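Local structure of aldehyde dehydrogenase (Staphylococcus aureus, 6K10) at residues P111-I117 / G139-K145; P124-F129 / I157-I161. The protein catalyses the NAD-dependent oxidation of 4,4'-diaponeurosporenal to 4,4'-diaponeurosporenoate, a step in the synthesis of the carotenoid pigment staphyloxanthin. The protein carries 1 engineered substitution. The contacts are given in a common frame with arbitrary orientation. Numbering follows the deposited sequence.

In the fold
Both contacts are buried and belong to the same alternation of strands and helices in the aldehyde dehydrogenase fold. Contact 1 (111-117 with 139-145) joins the two strands of a beta-alpha-beta unit and is mainly polar, held by backbone hydrogen bonds, the Asn140 amide and a threonine-threonine bond. Contact 2 (124-129 with 157-161) packs the start of the helix connecting those strands against the helix that follows strand 141-145; no hydrogen bond crosses it, and it is smaller and wholly apolar between side chains. Their centres lie about 14 Å apart, and they meet where Ile144 CG2 of contact 1 packs 3.7 Å from Val128 CG1 of contact 2.

Contact 1: residues P111-I117 / G139-K145; sequences PYGTVLI and GNTAIIK
Asn140 OD1 accepts Gly113 N at 2.9 Å, nearly linearly, and Tyr112 N at 2.9 Å in a weak bond, tying the turn before strand 114-117 to the entry of strand 141-145. Parallel pairing follows: Thr141 N to Gly113 O 2.9 Å, Val115 N to Thr141 O 3.0 Å, Ile143 N to Val115 O 3.0 Å, Ile117 N to Ile143 O 3.0 Å and Lys145 N to Ile117 O 2.9 Å. The register sets Thr114 by Thr141, Val115 by Ala142, Leu116 by Ile143 and Ile117 by Ile144, with CA atoms 4.7 to 5.1 Å apart and axes at 25°. Thr114 (m) donates through OG1 to Thr141 (p) OG1 at 2.8 Å, on the same face as Leu116 and Ile143, whose CD1 and CG2 lie 4.3 Å apart. On the other face Val115 CG2 reaches Ala142 CB at 4.0 Å, and helix 126-138 covers this pair and Ile117/Ile144. Gly113 (136/-108) has backbone angles that disfavour a CB; Gly139 (96/26) closes helix 126-138 with a Schellman motif, its O 3.3 Å from Pro111 CG. This is a right-handed beta-alpha-beta crossover, as in Rossmann-type sheets. Asn140 ND2 also bonds Ala135 O and Phe431 O, so one buried amide satisfies backbone groups that regular strand pairing does not reach.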
ATOM      1  N   PRO A 111       4.868   4.458 -13.497  1.00 23.66           N
ATOM      2  CA  PRO A 111       3.563   3.788 -13.468  1.00 23.86           C
ATOM      3  C   PRO A 111       3.681   2.284 -13.284  1.00 21.40           C
ATOM      4  O   PRO A 111       4.732   1.674 -13.490  1.00 19.37           O
ATOM      5  CB  PRO A 111       2.964   4.117 -14.840  1.00 25.06           C
ATOM      6  CG  PRO A 111       4.139   4.447 -15.700  1.00 25.96           C
ATOM      7  CD  PRO A 111       5.131   5.100 -14.795  1.00 26.44           C
ATOM      8  N   TYR A 112       2.553   1.688 -12.897  1.00 23.15           N
ATOM      9  CA  TYR A 112       2.444   0.235 -12.834  1.00 23.75           C
ATOM     10  C   TYR A 112       2.268  -0.370 -14.220  1.00 25.58           C
ATOM     11  O   TYR A 112       2.800  -1.449 -14.502  1.00 25.54           O
ATOM     12  CB  TYR A 112       1.268  -0.162 -11.943  1.00 22.79           C
ATOM     13  CG  TYR A 112       1.544  -0.061 -10.465  1.00 21.90           C
ATOM     14  CD1 TYR A 112       2.312  -1.018  -9.817  1.00 24.18           C
ATOM     15  CD2 TYR A 112       1.031   0.988  -9.715  1.00 21.48           C
ATOM     16  CE1 TYR A 112       2.563  -0.934  -8.464  1.00 24.09           C
ATOM     17  CE2 TYR A 112       1.278   1.083  -8.360  1.00 22.01           C
ATOM     18  CZ  TYR A 112       2.045   0.119  -7.740  1.00 21.21           C
ATOM     19  OH  TYR A 112       2.295   0.202  -6.391  1.00 21.67           O
ATOM     20  N   GLY A 113       1.520   0.305 -15.088  1.00 23.68           N
ATOM     21  CA  GLY A 113       1.237  -0.215 -16.410  1.00 20.77           C
ATOM     22  C   GLY A 113      -0.214  -0.040 -16.808  1.00 23.46           C
ATOM     23  O   GLY A 113      -0.663   1.079 -17.071  1.00 23.74           O
ATOM     24  N   THR A 114      -0.957  -1.142 -16.846  1.00 19.66           N
ATOM     25  CA  THR A 114      -2.366  -1.150 -17.219  1.00 21.46           C
ATOM     26  C   THR A 114      -3.189  -1.471 -15.977  1.00 23.44           C
ATOM     27  O   THR A 114      -2.995  -2.523 -15.358  1.00 22.97           O
ATOM     28  CB  THR A 114      -2.624  -2.170 -18.327  1.00 24.42           C
ATOM     29  OG1 THR A 114      -1.869  -1.809 -19.491  1.00 26.13           O
ATOM     30  CG2 THR A 114      -4.104  -2.220 -18.678  1.00 25.10           C
ATOM     31  N   VAL A 115      -4.101  -0.568 -15.614  1.00 21.93           N
ATOM     32  CA  VAL A 115      -4.807  -0.657 -14.343  1.00 24.18           C
ATOM     33  C   VAL A 115      -6.305  -0.798 -14.587  1.00 23.25           C
ATOM     34  O   VAL A 115      -6.829  -0.462 -15.653  1.00 24.72           O
ATOM     35  CB  VAL A 115      -4.519   0.558 -13.434  1.00 22.46           C
ATOM     36  CG1 VAL A 115      -3.020   0.772 -13.293  1.00 23.31           C
ATOM     37  CG2 VAL A 115      -5.195   1.812 -13.978  1.00 24.04           C
ATOM     38  N   LEU A 116      -6.992  -1.305 -13.566  1.00 20.80           N
ATOM     39  CA  LEU A 116      -8.431  -1.524 -13.588  1.00 21.93           C
ATOM     40  C   LEU A 116      -9.086  -0.652 -12.527  1.00 21.48           C
ATOM     41  O   LEU A 116      -8.620  -0.605 -11.384  1.00 22.72           O
ATOM     42  CB  LEU A 116      -8.764  -2.997 -13.335  1.00 23.51           C
ATOM     43  CG  LEU A 116     -10.245  -3.365 -13.212  1.00 26.03           C
ATOM     44  CD1 LEU A 116     -11.020  -2.972 -14.466  1.00 23.32           C
ATOM     45  CD2 LEU A 116     -10.407  -4.847 -12.914  1.00 24.70           C
ATOM     46  N   ILE A 117     -10.164   0.031 -12.905  1.00 21.79           N
ATOM     47  CA  ILE A 117     -10.920   0.887 -11.998  1.00 21.32           C
ATOM     48  C   ILE A 117     -12.369   0.424 -12.012  1.00 21.90           C
ATOM     49  O   ILE A 117     -13.019   0.428 -13.066  1.00 22.35           O
ATOM     50  CB  ILE A 117     -10.813   2.369 -12.390  1.00 21.67           C
ATOM     51  CG1 ILE A 117      -9.367   2.850 -12.253  1.00 21.37           C
ATOM     52  CG2 ILE A 117     -11.742   3.216 -11.534  1.00 21.81           C
ATOM     53  CD1 ILE A 117      -9.131   4.240 -12.791  1.00 25.89           C
ATOM     54  N   GLY A 139       0.839   7.918 -15.210  1.00 22.70           N
ATOM     55  CA  GLY A 139       1.391   7.395 -16.442  1.00 22.86           C
ATOM     56  C   GLY A 139       0.900   6.029 -16.858  1.00 23.62           C
ATOM     57  O   GLY A 139       1.614   5.320 -17.576  1.00 22.46           O
ATOM     58  N   ASN A 140      -0.296   5.637 -16.440  1.00 21.36           N
ATOM     59  CA  ASN A 140      -0.830   4.318 -16.737  1.00 24.21           C
ATOM     60  C   ASN A 140      -1.796   4.380 -17.916  1.00 27.47           C
ATOM     61  O   ASN A 140      -2.247   5.449 -18.333  1.00 28.81           O
ATOM     62  CB  ASN A 140      -1.542   3.745 -15.509  1.00 21.02           C
ATOM     63  CG  ASN A 140      -0.630   3.636 -14.303  1.00 21.48           C
ATOM     64  OD1 ASN A 140       0.034   2.621 -14.103  1.00 20.97           O
ATOM     65  ND2 ASN A 140      -0.591   4.690 -13.495  1.00 21.36           N
ATOM     66  N   THR A 141      -2.097   3.208 -18.464  1.00 25.44           N
ATOM     67  CA  THR A 141      -3.307   3.008 -19.244  1.00 23.70           C
ATOM     68  C   THR A 141      -4.370   2.437 -18.315  1.00 24.47           C
ATOM     69  O   THR A 141      -4.066   1.942 -17.227  1.00 26.38           O
ATOM     70  CB  THR A 141      -3.071   2.068 -20.431  1.00 23.24           C
ATOM     71  OG1 THR A 141      -2.830   0.739 -19.953  1.00 24.20           O
ATOM     72  CG2 THR A 141      -1.877   2.530 -21.253  1.00 19.91           C
ATOM     73  N   ALA A 142      -5.629   2.518 -18.739  1.00 23.38           N
ATOM     74  CA  ALA A 142      -6.703   2.199 -17.811  1.00 21.40           C
ATOM     75  C   ALA A 142      -7.884   1.563 -18.526  1.00 22.37           C
ATOM     76  O   ALA A 142      -8.193   1.891 -19.675  1.00 22.06           O
ATOM     77  CB  ALA A 142      -7.172   3.446 -17.054  1.00 22.05           C
ATOM     78  N   ILE A 143      -8.543   0.653 -17.815  1.00 20.72           N
ATOM     79  CA  ILE A 143      -9.825   0.085 -18.205  1.00 22.66           C
ATOM     80  C   ILE A 143     -10.801   0.355 -17.070  1.00 23.75           C
ATOM     81  O   ILE A 143     -10.492   0.085 -15.902  1.00 24.65           O
ATOM     82  CB  ILE A 143      -9.717  -1.423 -18.499  1.00 22.69           C
ATOM     83  CG1 ILE A 143      -8.893  -1.655 -19.765  1.00 24.85           C
ATOM     84  CG2 ILE A 143     -11.095  -2.045 -18.640  1.00 24.84           C
ATOM     85  CD1 ILE A 143      -8.639  -3.112 -20.066  1.00 27.78           C
ATOM     86  N   ILE A 144     -11.965   0.899 -17.408  1.00 21.54           N
ATOM     87  CA  ILE A 144     -12.951   1.340 -16.429  1.00 22.19           C
ATOM     88  C   ILE A 144     -14.169   0.435 -16.524  1.00 20.22           C
ATOM     89  O   ILE A 144     -14.657   0.154 -17.625  1.00 23.14           O
ATOM     90  CB  ILE A 144     -13.348   2.810 -16.652  1.00 22.29           C
ATOM     91  CG1 ILE A 144     -12.118   3.717 -16.592  1.00 24.41           C
ATOM     92  CG2 ILE A 144     -14.387   3.247 -15.630  1.00 22.18           C
ATOM     93  CD1 ILE A 144     -12.341   5.074 -17.224  1.00 23.09           C
ATOM     94  N   LYS A 145     -14.658  -0.014 -15.373  1.00 21.49           N
ATOM     95  CA  LYS A 145     -15.908  -0.767 -15.289  1.00 23.01           C
ATOM     96  C   LYS A 145     -16.861  -0.000 -14.385  1.00 22.88           C
ATOM     97  O   LYS A 145     -16.768  -0.099 -13.147  1.00 22.97           O
ATOM     98  CB  LYS A 145     -15.663  -2.182 -14.764  1.00 27.50           C
ATOM     99  CG  LYS A 145     -16.836  -3.134 -14.948  1.00 33.15           C
ATOM    100  CD  LYS A 145     -17.785  -3.058 -13.769  1.00 37.37           C
ATOM    101  CE  LYS A 145     -19.195  -3.416 -14.175  1.00 39.60           C
ATOM    102  NZ  LYS A 145     -20.170  -3.039 -13.118  1.00 37.73           N
TER

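Contact 2: residues P124-F129 / I157-I161; sequences PFQLVF and IKRLI
Ile157 (m, t) extends its side chain from helix 151-164 into residues 124-128, by the N-terminal part of helix 126-138: CD1 lies 3.5 Å from Pro124 O, 4.1 Å from Phe125 CA and 4.0 Å from Val128 CG2. Its CG1 stands 4.2 Å from Phe125 CD2 and 3.9 Å from Phe129 CE2, where it meets the edge of the Phe129 ring near the ring plane. The closest CA pair, Phe125 and Ile157, is 7.4 Å apart, so side chains fill the gap and no hydrogen bond crosses it. Phe129 (m) points its CA-to-CB bond toward the other helix and spans one turn of it: besides Ile157, its CZ is 4.3 Å from Leu160 CD1 and its CE1 3.9 Å from Ile161 CD1. Phe125 (t) and Val128 (t) flank the same isoleucine. Within the segments, Phe125 O accepts both Val128 N and Phe129 N at 3.0 Å, and Ile161 N bonds Ile157 O at 3.0 Å. The spacing of Ile157, Leu160 and Ile161 puts one apolar stripe of the helix against Phe125, Val128 and Phe129, so the helices that follow strands 104-118 and 141-145 pack side by side on one face of the sheet. Helix 30-46 extends the cluster through Leu40, Ala43 and Ile44; Thr74 of helix 63-89 touches both phenylalanines, while Val128 turns its CG1 to Ile144 on strand 141-145.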
ATOM      1  N   PRO A 124     -21.479   7.625  -9.160  1.00 20.52           N
ATOM      2  CA  PRO A 124     -20.989   6.798 -10.272  1.00 20.57           C
ATOM      3  C   PRO A 124     -20.041   7.525 -11.197  1.00 21.72           C
ATOM      4  O   PRO A 124     -19.306   6.867 -11.944  1.00 20.76           O
ATOM      5  CB  PRO A 124     -22.279   6.397 -10.997  1.00 24.80           C
ATOM      6  CG  PRO A 124     -23.230   7.517 -10.703  1.00 24.36           C
ATOM      7  CD  PRO A 124     -22.891   8.012  -9.324  1.00 24.27           C
ATOM      8  N   PHE A 125     -20.029   8.855 -11.169  1.00 19.48           N
ATOM      9  CA  PHE A 125     -19.116   9.643 -11.986  1.00 22.01           C
ATOM     10  C   PHE A 125     -17.820   9.925 -11.228  1.00 22.51           C
ATOM     11  O   PHE A 125     -16.730   9.612 -11.716  1.00 22.82           O
ATOM     12  CB  PHE A 125     -19.816  10.938 -12.420  1.00 23.35           C
ATOM     13  CG  PHE A 125     -18.975  11.836 -13.279  1.00 25.78           C
ATOM     14  CD1 PHE A 125     -18.188  12.821 -12.710  1.00 23.50           C
ATOM     15  CD2 PHE A 125     -18.989  11.708 -14.658  1.00 24.21           C
ATOM     16  CE1 PHE A 125     -17.418  13.654 -13.497  1.00 24.32           C
ATOM     17  CE2 PHE A 125     -18.223  12.540 -15.452  1.00 24.60           C
ATOM     18  CZ  PHE A 125     -17.437  13.515 -14.871  1.00 23.61           C
ATOM     19  N   GLN A 126     -17.932  10.496 -10.023  1.00 20.75           N
ATOM     20  CA  GLN A 126     -16.746  10.840  -9.240  1.00 21.22           C
ATOM     21  C   GLN A 126     -15.890   9.618  -8.933  1.00 22.92           C
ATOM     22  O   GLN A 126     -14.657   9.689  -8.982  1.00 21.41           O
ATOM     23  CB  GLN A 126     -17.159  11.547  -7.946  1.00 24.71           C
ATOM     24  CG  GLN A 126     -16.173  11.406  -6.791  1.00 31.76           C
ATOM     25  CD  GLN A 126     -14.941  12.275  -6.940  1.00 35.57           C
ATOM     26  OE1 GLN A 126     -14.816  13.046  -7.894  1.00 39.97           O
ATOM     27  NE2 GLN A 126     -14.020  12.157  -5.992  1.00 31.02           N
ATOM     28  N   LEU A 127     -16.522   8.486  -8.628  1.00 20.46           N
ATOM     29  CA  LEU A 127     -15.752   7.298  -8.287  1.00 20.37           C
ATOM     30  C   LEU A 127     -15.149   6.609  -9.502  1.00 22.74           C
ATOM     31  O   LEU A 127     -14.364   5.672  -9.331  1.00 22.66           O
ATOM     32  CB  LEU A 127     -16.619   6.330  -7.484  1.00 19.42           C
ATOM     33  CG  LEU A 127     -17.083   6.930  -6.151  1.00 19.25           C
ATOM     34  CD1 LEU A 127     -18.183   6.095  -5.514  1.00 20.57           C
ATOM     35  CD2 LEU A 127     -15.904   7.081  -5.201  1.00 18.96           C
ATOM     36  N   VAL A 128     -15.497   7.036 -10.710  1.00 21.41           N
ATOM     37  CA  VAL A 128     -14.724   6.671 -11.892  1.00 21.03           C
ATOM     38  C   VAL A 128     -13.546   7.617 -12.097  1.00 21.18           C
ATOM     39  O   VAL A 128     -12.410   7.178 -12.304  1.00 21.63           O
ATOM     40  CB  VAL A 128     -15.634   6.633 -13.143  1.00 20.77           C
ATOM     41  CG1 VAL A 128     -14.793   6.709 -14.416  1.00 24.29           C
ATOM     42  CG2 VAL A 128     -16.484   5.374 -13.167  1.00 20.72           C
ATOM     43  N   PHE A 129     -13.788   8.927 -12.003  1.00 19.71           N
ATOM     44  CA  PHE A 129     -12.820   9.872 -12.546  1.00 21.54           C
ATOM     45  C   PHE A 129     -11.771  10.342 -11.547  1.00 20.15           C
ATOM     46  O   PHE A 129     -10.650  10.663 -11.961  1.00 21.59           O
ATOM     47  CB  PHE A 129     -13.555  11.061 -13.172  1.00 22.14           C
ATOM     48  CG  PHE A 129     -14.205  10.727 -14.493  1.00 23.05           C
ATOM     49  CD1 PHE A 129     -13.459  10.773 -15.654  1.00 25.58           C
ATOM     50  CD2 PHE A 129     -15.531  10.343 -14.574  1.00 22.38           C
ATOM     51  CE1 PHE A 129     -14.017  10.456 -16.872  1.00 28.45           C
ATOM     52  CE2 PHE A 129     -16.096  10.022 -15.796  1.00 27.04           C
ATOM     53  CZ  PHE A 129     -15.339  10.081 -16.948  1.00 27.66           C
ATOM     54  N   ILE A 157     -20.532   8.132 -19.501  1.00 24.27           N
ATOM     55  CA  ILE A 157     -19.108   7.952 -19.233  1.00 21.72           C
ATOM     56  C   ILE A 157     -18.432   7.259 -20.412  1.00 25.02           C
ATOM     57  O   ILE A 157     -17.351   7.664 -20.858  1.00 24.00           O
ATOM     58  CB  ILE A 157     -18.910   7.169 -17.922  1.00 23.04           C
ATOM     59  CG1 ILE A 157     -19.307   8.034 -16.722  1.00 22.85           C
ATOM     60  CG2 ILE A 157     -17.475   6.680 -17.793  1.00 23.26           C
ATOM     61  CD1 ILE A 157     -19.149   7.337 -15.384  1.00 24.44           C
ATOM     62  N   LYS A 158     -19.064   6.207 -20.937  1.00 25.20           N
ATOM     63  CA  LYS A 158     -18.491   5.490 -22.073  1.00 26.36           C
ATOM     64  C   LYS A 158     -18.402   6.381 -23.307  1.00 26.35           C
ATOM     65  O   LYS A 158     -17.380   6.389 -24.002  1.00 28.44           O
ATOM     66  CB  LYS A 158     -19.317   4.242 -22.375  1.00 27.42           C
ATOM     67  CG  LYS A 158     -18.933   3.553 -23.671  1.00 30.56           C
ATOM     68  CD  LYS A 158     -18.757   2.061 -23.474  1.00 31.47           C
ATOM     69  CE  LYS A 158     -18.272   1.400 -24.751  1.00 32.89           C
ATOM     70  NZ  LYS A 158     -16.788   1.288 -24.767  1.00 32.89           N
ATOM     71  N   ARG A 159     -19.469   7.129 -23.599  1.00 24.47           N
ATOM     72  CA  ARG A 159     -19.453   8.057 -24.728  1.00 27.21           C
ATOM     73  C   ARG A 159     -18.324   9.068 -24.583  1.00 29.97           C
ATOM     74  O   ARG A 159     -17.515   9.257 -25.500  1.00 28.32           O
ATOM     75  CB  ARG A 159     -20.795   8.784 -24.825  1.00 27.56           C
ATOM     76  CG  ARG A 159     -21.932   7.972 -25.418  1.00 34.59           C
ATOM     77  CD  ARG A 159     -23.032   8.894 -25.935  1.00 41.21           C
ATOM     78  NE  ARG A 159     -24.084   9.122 -24.948  1.00 44.58           N
ATOM     79  CZ  ARG A 159     -24.424  10.319 -24.475  1.00 47.34           C
ATOM     80  NH1 ARG A 159     -25.396  10.429 -23.580  1.00 46.28           N
ATOM     81  NH2 ARG A 159     -23.790  11.406 -24.892  1.00 48.99           N
ATOM     82  N   LEU A 160     -18.267   9.729 -23.427  1.00 26.72           N
ATOM     83  CA  LEU A 160     -17.240  10.729 -23.157  1.00 26.95           C
ATOM     84  C   LEU A 160     -15.843  10.171 -23.396  1.00 27.74           C
ATOM     85  O   LEU A 160     -15.023  10.781 -24.093  1.00 26.77           O
ATOM     86  CB  LEU A 160     -17.397  11.220 -21.714  1.00 30.65           C
ATOM     87  CG  LEU A 160     -16.556  12.393 -21.228  1.00 34.78           C
ATOM     88  CD1 LEU A 160     -15.156  11.995 -20.760  1.00 34.29           C
ATOM     89  CD2 LEU A 160     -16.482  13.308 -22.402  1.00 37.94           C
ATOM     90  N   ILE A 161     -15.559   9.003 -22.822  1.00 27.74           N
ATOM     91  CA  ILE A 161     -14.223   8.425 -22.920  1.00 26.46           C
ATOM     92  C   ILE A 161     -13.907   8.044 -24.360  1.00 27.24           C
ATOM     93  O   ILE A 161     -12.839   8.374 -24.888  1.00 24.94           O
ATOM     94  CB  ILE A 161     -14.096   7.218 -21.975  1.00 24.11           C
ATOM     95  CG1 ILE A 161     -14.113   7.681 -20.514  1.00 26.30           C
ATOM     96  CG2 ILE A 161     -12.846   6.417 -22.296  1.00 24.08           C
ATOM     97  CD1 ILE A 161     -12.925   8.538 -20.128  1.00 27.37           C
TER